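Local coordinates for fibrinogen-binding protein (Staphylococcus aureus subsp. aureus, PDB 4H6H) that probably inhibits the host complement system as a member of the staphylococcal complement inhibitor (SCIN) family, so helping the bacterium evade innate immunity, at residues Arg18-Leu23 with Val65-Ala70. Sequence-based numbering, arbitrary orientation.
Sequences RIAEEL and VSMADA
With CG anti to its carbonyl carbon (chi1 -62°) and the chain extended beyond, M67 of helix 64-85 runs obliquely through the interface and brings its sulfur to helix 12-27, while L23, its CG anti to the backbone N (chi1 179°), sends both methyls back the other way. CB of M67 lies between CD1 of I19, 3.7 Å away, and CD2 of L23. Further along, SD rests against A20, 3.9 Å from CA of A20 and about as far from its methyl. I19 crosses the M67 chain at roughly a right angle, though the very close approach of its CD1 to the sulfur is doubtful; its other branch, CG2, meets A68, 4.2 Å from CA of A68. The two methyls of L23 divide their work: CD2 lies 3.8 Å from the carbonyl O of M67, and CD1 packs 4.1 Å from CB of A70. The local axes approach to 9.2 Å at 33°. Helix 42-61 adds to the cluster, A55 and L59 touching L23 and L59 also meeting M67, so the contact belongs to the hydrophobic core of a helical bundle. At the flank of the interface, where R18 touches F64, R18 NH1 forms a salt bridge to E22 OE1 (3.1 Å). The side-chain contacts across the interface are apolar, so hydrophobic burial probably holds helix 12-27 here without directional bonds between the two segments, consistent with the structurally dynamic N-terminal helix described for SCIN proteins.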
loop_
_atom_site.group_PDB
_atom_site.type_symbol
_atom_site.label_atom_id
_atom_site.label_comp_id
_atom_site.label_asym_id
_atom_site.label_seq_id
_atom_site.Cartn_x
_atom_site.Cartn_y
_atom_site.Cartn_z
ATOM N N ARG A 18 3.451 12.837 7.224
ATOM C CA ARG A 18 2.729 12.825 5.947
ATOM C C ARG A 18 2.631 11.447 5.262
ATOM O O ARG A 18 1.527 11.018 4.940
ATOM C CB ARG A 18 3.282 13.884 4.976
ATOM C CG ARG A 18 2.458 14.041 3.691
ATOM C CD ARG A 18 3.148 14.901 2.630
ATOM N NE ARG A 18 4.472 14.398 2.266
ATOM C CZ ARG A 18 4.718 13.498 1.312
ATOM N NH1 ARG A 18 3.734 12.967 0.602
ATOM N NH2 ARG A 18 5.967 13.120 1.055
ATOM N N ILE A 19 3.747 10.754 5.026
ATOM C CA ILE A 19 3.630 9.450 4.377
ATOM C C ILE A 19 2.954 8.465 5.298
ATOM O O ILE A 19 2.243 7.586 4.819
ATOM C CB ILE A 19 4.962 8.840 3.873
ATOM C CG1 ILE A 19 6.137 9.383 4.666
ATOM C CG2 ILE A 19 5.144 9.081 2.391
ATOM C CD1 ILE A 19 6.302 8.721 6.016
ATOM N N ALA A 20 3.166 8.602 6.609
ATOM C CA ALA A 20 2.552 7.660 7.541
ATOM C C ALA A 20 1.047 7.745 7.389
ATOM O O ALA A 20 0.359 6.726 7.301
ATOM C CB ALA A 20 2.965 7.930 8.968
ATOM N N GLU A 21 0.534 8.966 7.331
ATOM C CA GLU A 21 -0.890 9.162 7.149
ATOM C C GLU A 21 -1.338 8.602 5.823
ATOM O O GLU A 21 -2.317 7.871 5.754
ATOM C CB GLU A 21 -1.256 10.639 7.213
ATOM C CG GLU A 21 -2.663 10.858 7.719
ATOM C CD GLU A 21 -2.842 10.285 9.122
ATOM O OE1 GLU A 21 -2.182 10.803 10.052
ATOM O OE2 GLU A 21 -3.620 9.312 9.290
ATOM N N GLU A 22 -0.614 8.959 4.769
ATOM C CA GLU A 22 -0.979 8.563 3.415
ATOM C C GLU A 22 -0.844 7.050 3.218
ATOM O O GLU A 22 -1.609 6.446 2.478
ATOM C CB GLU A 22 -0.132 9.319 2.386
ATOM C CG GLU A 22 -0.324 10.829 2.451
ATOM C CD GLU A 22 0.616 11.605 1.530
ATOM O OE1 GLU A 22 1.354 10.959 0.752
ATOM O OE2 GLU A 22 0.607 12.863 1.578
ATOM N N LEU A 23 0.134 6.447 3.878
ATOM C CA LEU A 23 0.326 5.019 3.784
ATOM C C LEU A 23 -0.800 4.271 4.525
ATOM O O LEU A 23 -1.376 3.336 3.972
ATOM C CB LEU A 23 1.712 4.619 4.313
ATOM C CG LEU A 23 2.065 3.121 4.295
ATOM C CD1 LEU A 23 1.916 2.601 2.912
ATOM C CD2 LEU A 23 3.479 2.837 4.790
ATOM N N VAL A 65 11.700 6.522 3.986
ATOM C CA VAL A 65 11.951 5.901 2.688
ATOM C C VAL A 65 11.154 4.613 2.473
ATOM O O VAL A 65 10.526 4.415 1.428
ATOM C CB VAL A 65 13.438 5.617 2.521
ATOM C CG1 VAL A 65 13.690 4.833 1.246
ATOM C CG2 VAL A 65 14.207 6.936 2.537
ATOM N N SER A 66 11.189 3.737 3.473
ATOM C CA SER A 66 10.422 2.494 3.443
ATOM C C SER A 66 8.935 2.773 3.269
ATOM O O SER A 66 8.251 2.141 2.470
ATOM C CB SER A 66 10.647 1.712 4.729
ATOM O OG SER A 66 11.954 1.176 4.772
ATOM N N MET A 67 8.436 3.724 4.038
ATOM C CA MET A 67 7.051 4.117 3.917
ATOM C C MET A 67 6.703 4.618 2.511
ATOM O O MET A 67 5.650 4.266 1.977
ATOM C CB MET A 67 6.730 5.180 4.954
ATOM C CG MET A 67 6.894 4.708 6.387
ATOM S SD MET A 67 6.003 5.831 7.458
ATOM C CE MET A 67 6.240 5.107 9.052
ATOM N N ALA A 68 7.584 5.426 1.913
ATOM C CA ALA A 68 7.305 6.008 0.610
ATOM C C ALA A 68 7.347 4.963 -0.488
ATOM O O ALA A 68 6.595 5.060 -1.454
ATOM C CB ALA A 68 8.280 7.132 0.315
ATOM N N ASP A 69 8.230 3.978 -0.346
ATOM C CA ASP A 69 8.295 2.852 -1.281
ATOM C C ASP A 69 7.023 2.001 -1.229
ATOM O O ASP A 69 6.448 1.655 -2.266
ATOM C CB ASP A 69 9.495 1.947 -0.967
ATOM C CG ASP A 69 10.848 2.582 -1.339
ATOM O OD1 ASP A 69 10.929 3.386 -2.313
ATOM O OD2 ASP A 69 11.842 2.238 -0.657
ATOM N N ALA A 70 6.603 1.655 -0.013
ATOM C CA ALA A 70 5.428 0.833 0.196
ATOM C C ALA A 70 4.196 1.529 -0.338
ATOM O O ALA A 70 3.322 0.894 -0.927
ATOM C CB ALA A 70 5.258 0.485 1.688
#